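Local coordinates for PILI retraction protein PILT (Thermus thermophilus, PDB 5FL3) that probably hydrolyses ATP as a secretion-type ATPase motor that drives the retraction of type IV pili, at residues 223-231 / 263-271; 289-300 / 323-332. All coordinates share one frame; numbering follows the deposited sequence.

Contact 1: 223-231 / 263-271; sequences AALMAAQTG and RVLLAESLL
L265 pushes its forked end into a notch on helix 218-230 made by L225, M226 and Q229, and this one knob gives the contact its shape. The two helices belong to the P-loop ATPase core of this secretion-type ATPase and meet near their C-terminal ends, the axes of the segments passing 9.3 Å apart at 49°. With its CG anti to the backbone N (chi1 -177°), L265 extends toward helix 218-230 and divides its methyls: CD2 settles against CB of L225 at 3.6 Å, while CD1 packs against one face of the Q229 amide and also meets SD of M226, whose bent chain closes the notch from the exposed side. L225 returns the fit. Its CD2 slides past L265 to touch CD1 of L266, 3.9 Å away, filling the hollow between L266 and S269 on the opposing helix, where OG of S269 lies 4.0 Å from the same CD2 of L225. Closer to the helix ends the bumps shrink. A228 offers just its methyl, set 3.9 Å from CB of S269, and this small pair brings the backbones to their nearest, CA of Q229 and CA of S269 being 5.2 Å apart. Behind A228, V234 of strand 233-238 continues the packing toward the central sheet. Along the outer margin the extended chain of Q229 runs across L265 at about a right angle to reach E268, its amide nearly perpendicular to the carboxylate. NE2 keeps the bond within its own amide plane but meets OE2 of E268 from above the carboxylate plane, at 2.8 Å.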
loop_
_atom_site.group_PDB
_atom_site.type_symbol
_atom_site.label_atom_id
_atom_site.label_comp_id
_atom_site.label_asym_id
_atom_site.label_seq_id
_atom_site.Cartn_x
_atom_site.Cartn_y
_atom_site.Cartn_z
ATOM N N ALA A 223 -6.208 0.235 18.795
ATOM C CA ALA A 223 -4.952 -0.320 19.270
ATOM C C ALA A 223 -3.813 0.422 18.620
ATOM O O ALA A 223 -2.832 0.780 19.280
ATOM C CB ALA A 223 -4.862 -1.811 18.972
ATOM N N ALA A 224 -3.958 0.667 17.320
ATOM C CA ALA A 224 -2.937 1.374 16.568
ATOM C C ALA A 224 -2.779 2.810 17.073
ATOM O O ALA A 224 -1.665 3.306 17.181
ATOM C CB ALA A 224 -3.260 1.351 15.106
ATOM N N LEU A 225 -3.888 3.472 17.385
ATOM C CA LEU A 225 -3.827 4.847 17.875
ATOM C C LEU A 225 -3.099 4.894 19.200
ATOM O O LEU A 225 -2.209 5.741 19.401
ATOM C CB LEU A 225 -5.218 5.442 18.028
ATOM C CG LEU A 225 -5.917 5.839 16.729
ATOM C CD1 LEU A 225 -7.405 5.894 16.958
ATOM C CD2 LEU A 225 -5.433 7.174 16.238
ATOM N N MET A 226 -3.486 3.975 20.091
ATOM C CA MET A 226 -2.892 3.852 21.422
ATOM C C MET A 226 -1.378 3.597 21.343
ATOM O O MET A 226 -0.573 4.274 22.002
ATOM C CB MET A 226 -3.579 2.729 22.197
ATOM C CG MET A 226 -5.050 3.008 22.561
ATOM S SD MET A 226 -5.255 4.530 23.541
ATOM C CE MET A 226 -4.293 4.122 25.005
ATOM N N ALA A 227 -1.007 2.620 20.519
ATOM C CA ALA A 227 0.382 2.318 20.242
ATOM C C ALA A 227 1.135 3.595 19.837
ATOM O O ALA A 227 2.252 3.846 20.303
ATOM C CB ALA A 227 0.474 1.253 19.164
ATOM N N ALA A 228 0.507 4.413 18.996
ATOM C CA ALA A 228 1.094 5.692 18.569
ATOM C C ALA A 228 1.160 6.696 19.718
ATOM O O ALA A 228 2.071 7.496 19.811
ATOM C CB ALA A 228 0.294 6.289 17.408
ATOM N N GLN A 229 0.154 6.662 20.575
ATOM C CA GLN A 229 0.080 7.561 21.712
ATOM C C GLN A 229 1.163 7.230 22.717
ATOM O O GLN A 229 1.716 8.104 23.368
ATOM C CB GLN A 229 -1.284 7.446 22.368
ATOM C CG GLN A 229 -1.550 8.504 23.385
ATOM C CD GLN A 229 -2.798 8.204 24.165
ATOM O OE1 GLN A 229 -2.990 7.079 24.640
ATOM N NE2 GLN A 229 -3.677 9.192 24.277
ATOM N N THR A 230 1.435 5.937 22.828
ATOM C CA THR A 230 2.374 5.389 23.784
ATOM C C THR A 230 3.790 5.890 23.538
ATOM O O THR A 230 4.566 6.121 24.474
ATOM C CB THR A 230 2.326 3.864 23.722
ATOM O OG1 THR A 230 1.117 3.426 24.350
ATOM C CG2 THR A 230 3.534 3.224 24.408
ATOM N N GLY A 231 4.128 6.075 22.275
ATOM C CA GLY A 231 5.450 6.555 21.958
ATOM C C GLY A 231 6.091 5.813 20.810
ATOM O O GLY A 231 7.170 6.189 20.384
ATOM N N ARG A 263 -11.296 11.951 18.772
ATOM C CA ARG A 263 -10.643 13.147 18.227
ATOM C C ARG A 263 -9.421 13.529 19.027
ATOM O O ARG A 263 -8.367 13.837 18.464
ATOM C CB ARG A 263 -11.587 14.336 18.196
ATOM C CG ARG A 263 -12.739 14.175 17.268
ATOM C CD ARG A 263 -13.299 15.518 16.889
ATOM N NE ARG A 263 -14.405 15.326 15.972
ATOM C CZ ARG A 263 -14.314 15.510 14.661
ATOM N NH1 ARG A 263 -13.159 15.912 14.139
ATOM N NH2 ARG A 263 -15.379 15.301 13.886
ATOM N N VAL A 264 -9.574 13.533 20.349
ATOM C CA VAL A 264 -8.456 13.839 21.232
ATOM C C VAL A 264 -7.323 12.870 20.938
ATOM O O VAL A 264 -6.194 13.281 20.677
ATOM C CB VAL A 264 -8.855 13.768 22.723
ATOM C CG1 VAL A 264 -7.614 13.755 23.605
ATOM C CG2 VAL A 264 -9.769 14.945 23.088
ATOM N N LEU A 265 -7.649 11.586 20.930
ATOM C CA LEU A 265 -6.669 10.550 20.634
ATOM C C LEU A 265 -6.086 10.734 19.237
ATOM O O LEU A 265 -4.867 10.686 19.056
ATOM C CB LEU A 265 -7.296 9.165 20.779
ATOM C CG LEU A 265 -6.387 7.956 20.572
ATOM C CD1 LEU A 265 -5.194 7.964 21.520
ATOM C CD2 LEU A 265 -7.187 6.677 20.735
ATOM N N LEU A 266 -6.949 10.963 18.252
ATOM C CA LEU A 266 -6.465 11.117 16.890
ATOM C C LEU A 266 -5.575 12.358 16.743
ATOM O O LEU A 266 -4.465 12.272 16.203
ATOM C CB LEU A 266 -7.629 11.166 15.909
ATOM C CG LEU A 266 -7.269 11.292 14.420
ATOM C CD1 LEU A 266 -6.257 10.251 13.974
ATOM C CD2 LEU A 266 -8.522 11.194 13.591
ATOM N N ALA A 267 -6.034 13.496 17.260
ATOM C CA ALA A 267 -5.291 14.745 17.112
ATOM C C ALA A 267 -3.886 14.689 17.718
ATOM O O ALA A 267 -2.936 15.218 17.129
ATOM C CB ALA A 267 -6.072 15.900 17.720
ATOM N N GLU A 268 -3.730 14.050 18.874
ATOM C CA GLU A 268 -2.433 14.138 19.538
ATOM C C GLU A 268 -1.408 13.146 18.963
ATOM O O GLU A 268 -0.211 13.453 18.908
ATOM C CB GLU A 268 -2.584 13.963 21.055
ATOM C CG GLU A 268 -2.936 12.568 21.566
ATOM C CD GLU A 268 -3.059 12.525 23.102
ATOM O OE1 GLU A 268 -2.215 13.140 23.810
ATOM O OE2 GLU A 268 -4.014 11.887 23.603
ATOM N N SER A 269 -1.873 11.992 18.480
ATOM C CA SER A 269 -0.964 10.970 17.939
ATOM C C SER A 269 -0.744 10.984 16.398
ATOM O O SER A 269 0.188 10.353 15.905
ATOM C CB SER A 269 -1.455 9.585 18.369
ATOM O OG SER A 269 -2.861 9.482 18.215
ATOM N N LEU A 270 -1.565 11.703 15.637
ATOM C CA LEU A 270 -1.353 11.777 14.184
ATOM C C LEU A 270 -0.098 12.574 13.830
ATOM O O LEU A 270 0.217 13.562 14.491
ATOM C CB LEU A 270 -2.568 12.398 13.491
ATOM C CG LEU A 270 -2.628 12.282 11.969
ATOM C CD1 LEU A 270 -2.493 10.830 11.529
ATOM C CD2 LEU A 270 -3.907 12.874 11.404
ATOM N N LEU A 271 0.617 12.135 12.793
ATOM C CA LEU A 271 1.809 12.833 12.278
ATOM C C LEU A 271 1.612 13.368 10.878
ATOM O O LEU A 271 2.082 14.452 10.523
ATOM C CB LEU A 271 2.999 11.907 12.233
ATOM C CG LEU A 271 3.600 11.465 13.542
ATOM C CD1 LEU A 271 4.889 10.748 13.220
ATOM C CD2 LEU A 271 3.851 12.668 14.399
#

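Contact 2: 289-300 / 323-332; sequences LALEILIATPYV and YGMRTFDQHL
L289 and H331 open a contact in which an edge strand, 287-295, of the chain's mixed ATPase-core sheet receives the loop and helix start of 323-332, joined by a single antiparallel bridge. L289, which lines the ADP pocket, sets its carbonyl O at the edge of the H331 ring. The CB of A290 sits over one face of the F328 ring and also meets L332. L291 is gripped at both backbone polar atoms: its N donates to ND1 of H331 (3.1 Å), tilted from the ring plane, and its O accepts from NE of R326 at 2.9 Å in a nearly straight bond (169°). The guanidinium lies between CD2 of H331 on one face and CD1 of I293 on the other; an alanine here would probably leave the L291 carbonyl without this donor and strip the guanidinium cover from one face of the H331 ring and from CD1 of I293. E292, with CG anti to the backbone N (chi1 174°) and the chain extended beyond it, uses the anti lone pair of OE1 to accept from F328 N at 2.8 Å, at the start of the helix where T327 and Q330 form a capping box; OE2 accepts from A243 N. I293 makes the bridge, its N donating to O of R326 at 3.1 Å. I295 N makes a weak hydrogen bond to SD of M325, whose CE reaches V300. Finally T297, N-cap of the next helix, places CG2 over the centre of the Y323 ring, 3.7 Å from the centroid.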
loop_
_atom_site.group_PDB
_atom_site.type_symbol
_atom_site.label_atom_id
_atom_site.label_comp_id
_atom_site.label_asym_id
_atom_site.label_seq_id
_atom_site.Cartn_x
_atom_site.Cartn_y
_atom_site.Cartn_z
ATOM N N LEU A 289 2.101 9.245 -9.564
ATOM C CA LEU A 289 1.420 9.365 -8.288
ATOM C C LEU A 289 0.827 10.757 -8.077
ATOM O O LEU A 289 1.518 11.777 -8.167
ATOM C CB LEU A 289 2.377 9.013 -7.141
ATOM C CG LEU A 289 1.849 9.095 -5.698
ATOM C CD1 LEU A 289 0.652 8.189 -5.474
ATOM C CD2 LEU A 289 2.948 8.746 -4.703
ATOM N N ALA A 290 -0.470 10.779 -7.814
ATOM C CA ALA A 290 -1.151 11.959 -7.322
ATOM C C ALA A 290 -1.190 11.823 -5.815
ATOM O O ALA A 290 -1.665 10.808 -5.306
ATOM C CB ALA A 290 -2.547 12.066 -7.896
ATOM N N LEU A 291 -0.709 12.840 -5.106
ATOM C CA LEU A 291 -0.456 12.715 -3.677
ATOM C C LEU A 291 -0.913 13.946 -2.906
ATOM O O LEU A 291 -0.565 15.088 -3.260
ATOM C CB LEU A 291 1.032 12.453 -3.447
ATOM C CG LEU A 291 1.494 12.446 -2.003
ATOM C CD1 LEU A 291 0.778 11.343 -1.227
ATOM C CD2 LEU A 291 2.992 12.258 -1.933
ATOM N N GLU A 292 -1.737 13.705 -1.886
ATOM C CA GLU A 292 -2.168 14.745 -0.952
ATOM C C GLU A 292 -1.503 14.513 0.406
ATOM O O GLU A 292 -1.529 13.392 0.919
ATOM C CB GLU A 292 -3.681 14.753 -0.811
ATOM C CG GLU A 292 -4.211 15.691 0.231
ATOM C CD GLU A 292 -5.722 15.757 0.176
ATOM O OE1 GLU A 292 -6.241 16.040 -0.921
ATOM O OE2 GLU A 292 -6.398 15.523 1.205
ATOM N N ILE A 293 -0.922 15.570 0.980
ATOM C CA ILE A 293 -0.206 15.489 2.256
ATOM C C ILE A 293 -0.824 16.359 3.338
ATOM O O ILE A 293 -0.849 17.583 3.218
ATOM C CB ILE A 293 1.267 15.898 2.090
ATOM C CG1 ILE A 293 1.901 15.099 0.949
ATOM C CG2 ILE A 293 2.050 15.712 3.367
ATOM C CD1 ILE A 293 3.313 15.498 0.629
ATOM N N LEU A 294 -1.329 15.717 4.395
ATOM C CA LEU A 294 -1.687 16.423 5.620
ATOM C C LEU A 294 -0.627 16.186 6.679
ATOM O O LEU A 294 -0.400 15.054 7.084
ATOM C CB LEU A 294 -3.054 15.979 6.137
ATOM C CG LEU A 294 -3.433 16.523 7.515
ATOM C CD1 LEU A 294 -3.299 18.027 7.519
ATOM C CD2 LEU A 294 -4.841 16.137 7.905
ATOM N N ILE A 295 0.049 17.238 7.112
ATOM C CA ILE A 295 1.011 17.099 8.194
ATOM C C ILE A 295 0.400 17.646 9.468
ATOM O O ILE A 295 -0.132 18.755 9.485
ATOM C CB ILE A 295 2.324 17.814 7.898
ATOM C CG1 ILE A 295 2.990 17.210 6.662
ATOM C CG2 ILE A 295 3.260 17.701 9.082
ATOM C CD1 ILE A 295 3.591 15.868 6.892
ATOM N N ALA A 296 0.472 16.862 10.536
ATOM C CA ALA A 296 -0.151 17.231 11.795
ATOM C C ALA A 296 0.679 18.253 12.590
ATOM O O ALA A 296 1.239 17.950 13.644
ATOM C CB ALA A 296 -0.409 15.989 12.630
ATOM N N THR A 297 0.740 19.473 12.067
ATOM C CA THR A 297 1.289 20.615 12.785
ATOM C C THR A 297 0.437 20.911 14.036
ATOM O O THR A 297 -0.664 20.355 14.187
ATOM C CB THR A 297 1.333 21.846 11.877
ATOM O OG1 THR A 297 -0.002 22.245 11.563
ATOM C CG2 THR A 297 2.066 21.522 10.587
ATOM N N PRO A 298 0.951 21.757 14.952
ATOM C CA PRO A 298 0.129 22.178 16.091
ATOM C C PRO A 298 -1.211 22.761 15.666
ATOM O O PRO A 298 -2.250 22.441 16.263
ATOM C CB PRO A 298 0.999 23.233 16.767
ATOM C CG PRO A 298 2.412 22.769 16.498
ATOM C CD PRO A 298 2.369 22.142 15.125
ATOM N N TYR A 299 -1.197 23.591 14.629
ATOM C CA TYR A 299 -2.432 24.200 14.161
ATOM C C TYR A 299 -3.380 23.120 13.628
ATOM O O TYR A 299 -4.564 23.124 13.954
ATOM C CB TYR A 299 -2.143 25.275 13.101
ATOM C CG TYR A 299 -3.398 25.849 12.468
ATOM C CD1 TYR A 299 -4.165 26.816 13.120
ATOM C CD2 TYR A 299 -3.813 25.418 11.219
ATOM C CE1 TYR A 299 -5.323 27.331 12.532
ATOM C CE2 TYR A 299 -4.951 25.920 10.623
ATOM C CZ TYR A 299 -5.709 26.868 11.276
ATOM O OH TYR A 299 -6.847 27.332 10.644
ATOM N N VAL A 300 -2.859 22.182 12.838
ATOM C CA VAL A 300 -3.689 21.119 12.271
ATOM C C VAL A 300 -4.320 20.280 13.381
ATOM O O VAL A 300 -5.450 19.802 13.256
ATOM C CB VAL A 300 -2.870 20.209 11.330
ATOM C CG1 VAL A 300 -3.656 18.951 10.952
ATOM C CG2 VAL A 300 -2.466 20.971 10.087
ATOM N N TYR A 323 5.529 22.634 4.904
ATOM C CA TYR A 323 5.558 21.421 5.735
ATOM C C TYR A 323 5.635 19.984 5.143
ATOM O O TYR A 323 5.649 19.034 5.939
ATOM C CB TYR A 323 4.344 21.454 6.662
ATOM C CG TYR A 323 4.375 22.587 7.651
ATOM C CD1 TYR A 323 5.354 22.650 8.632
ATOM C CD2 TYR A 323 3.416 23.586 7.617
ATOM C CE1 TYR A 323 5.377 23.685 9.551
ATOM C CE2 TYR A 323 3.429 24.621 8.534
ATOM C CZ TYR A 323 4.410 24.666 9.495
ATOM O OH TYR A 323 4.425 25.697 10.403
ATOM N N GLY A 324 5.626 19.749 3.830
ATOM C CA GLY A 324 5.085 20.593 2.802
ATOM C C GLY A 324 3.794 19.909 2.391
ATOM O O GLY A 324 3.787 18.863 1.709
ATOM N N MET A 325 2.692 20.492 2.849
ATOM C CA MET A 325 1.366 19.989 2.534
ATOM C C MET A 325 0.904 20.439 1.152
ATOM O O MET A 325 1.557 21.267 0.508
ATOM C CB MET A 325 0.362 20.446 3.601
ATOM C CG MET A 325 0.623 19.875 4.998
ATOM S SD MET A 325 -0.605 20.430 6.201
ATOM C CE MET A 325 0.395 21.520 7.203
ATOM N N ARG A 326 -0.231 19.886 0.727
ATOM C CA ARG A 326 -0.868 20.175 -0.557
ATOM C C ARG A 326 -2.095 19.273 -0.673
ATOM O O ARG A 326 -2.116 18.176 -0.106
ATOM C CB ARG A 326 0.078 19.913 -1.725
ATOM C CG ARG A 326 0.306 18.445 -1.936
ATOM C CD ARG A 326 1.723 18.107 -2.231
ATOM N NE ARG A 326 1.797 16.791 -2.835
ATOM C CZ ARG A 326 2.902 16.279 -3.354
ATOM N NH1 ARG A 326 4.023 16.990 -3.338
ATOM N NH2 ARG A 326 2.882 15.066 -3.897
ATOM N N THR A 327 -3.111 19.724 -1.400
ATOM C CA THR A 327 -4.293 18.906 -1.628
ATOM C C THR A 327 -4.117 18.101 -2.906
ATOM O O THR A 327 -3.175 18.345 -3.671
ATOM C CB THR A 327 -5.570 19.759 -1.737
ATOM O OG1 THR A 327 -5.451 20.664 -2.837
ATOM C CG2 THR A 327 -5.791 20.545 -0.472
ATOM N N PHE A 328 -5.008 17.141 -3.136
ATOM C CA PHE A 328 -5.027 16.457 -4.421
ATOM C C PHE A 328 -5.195 17.434 -5.575
ATOM O O PHE A 328 -4.461 17.349 -6.561
ATOM C CB PHE A 328 -6.138 15.415 -4.495
ATOM C CG PHE A 328 -5.641 14.017 -4.446
ATOM C CD1 PHE A 328 -4.429 13.730 -3.849
ATOM C CD2 PHE A 328 -6.347 12.994 -5.039
ATOM C CE1 PHE A 328 -3.948 12.453 -3.796
ATOM C CE2 PHE A 328 -5.856 11.709 -4.993
ATOM C CZ PHE A 328 -4.674 11.418 -4.363
ATOM N N ASP A 329 -6.164 18.344 -5.450
ATOM C CA ASP A 329 -6.492 19.242 -6.545
ATOM C C ASP A 329 -5.302 20.137 -6.827
ATOM O O ASP A 329 -5.085 20.530 -7.971
ATOM C CB ASP A 329 -7.741 20.069 -6.239
ATOM C CG ASP A 329 -9.012 19.227 -6.223
ATOM O OD1 ASP A 329 -8.925 18.047 -6.633
ATOM O OD2 ASP A 329 -10.087 19.759 -5.829
ATOM N N GLN A 330 -4.508 20.429 -5.798
ATOM C CA GLN A 330 -3.269 21.187 -5.993
ATOM C C GLN A 330 -2.212 20.378 -6.726
ATOM O O GLN A 330 -1.574 20.875 -7.641
ATOM C CB GLN A 330 -2.691 21.670 -4.660
ATOM C CG GLN A 330 -3.368 22.892 -4.080
ATOM C CD GLN A 330 -2.811 23.253 -2.721
ATOM O OE1 GLN A 330 -2.773 22.421 -1.817
ATOM N NE2 GLN A 330 -2.360 24.493 -2.570
ATOM N N HIS A 331 -2.017 19.129 -6.335
ATOM C CA HIS A 331 -0.958 18.349 -6.954
ATOM C C HIS A 331 -1.315 18.024 -8.395
ATOM O O HIS A 331 -0.422 17.874 -9.226
ATOM C CB HIS A 331 -0.680 17.065 -6.168
ATOM C CG HIS A 331 0.568 16.358 -6.596
ATOM N ND1 HIS A 331 0.617 14.998 -6.825
ATOM C CD2 HIS A 331 1.817 16.822 -6.846
ATOM C CE1 HIS A 331 1.838 14.658 -7.197
ATOM N NE2 HIS A 331 2.588 15.747 -7.217
ATOM N N LEU A 332 -2.614 17.931 -8.686
ATOM C CA LEU A 332 -3.095 17.558 -10.025
ATOM C C LEU A 332 -2.801 18.652 -11.046
ATOM O O LEU A 332 -2.281 18.376 -12.130
ATOM C CB LEU A 332 -4.592 17.265 -10.007
ATOM C CG LEU A 332 -5.012 15.899 -9.460
ATOM C CD1 LEU A 332 -6.525 15.826 -9.296
ATOM C CD2 LEU A 332 -4.502 14.747 -10.339
#

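Contact 2 is the more buried of the two and covers about twice the surface; contact 1 is partly buried, with an exposed margin where its only hydrogen bond across the segments lies. Both reach the same mixed sheet through neighbouring strands: helix 259-269 runs directly into strand 270-280, which pairs with strand 287-295, and the contacts meet where L271 O accepts a probable hydrogen bond from A296 N. Their chemistry differs accordingly. Helix against helix in contact 1 relies on leucine methyls, whereas contact 2, at one edge strand of the sheet in this chain, adds to its apolar packing a backbone bridge and side-chain bonds to backbone groups, and its L289 end borders the bound ADP.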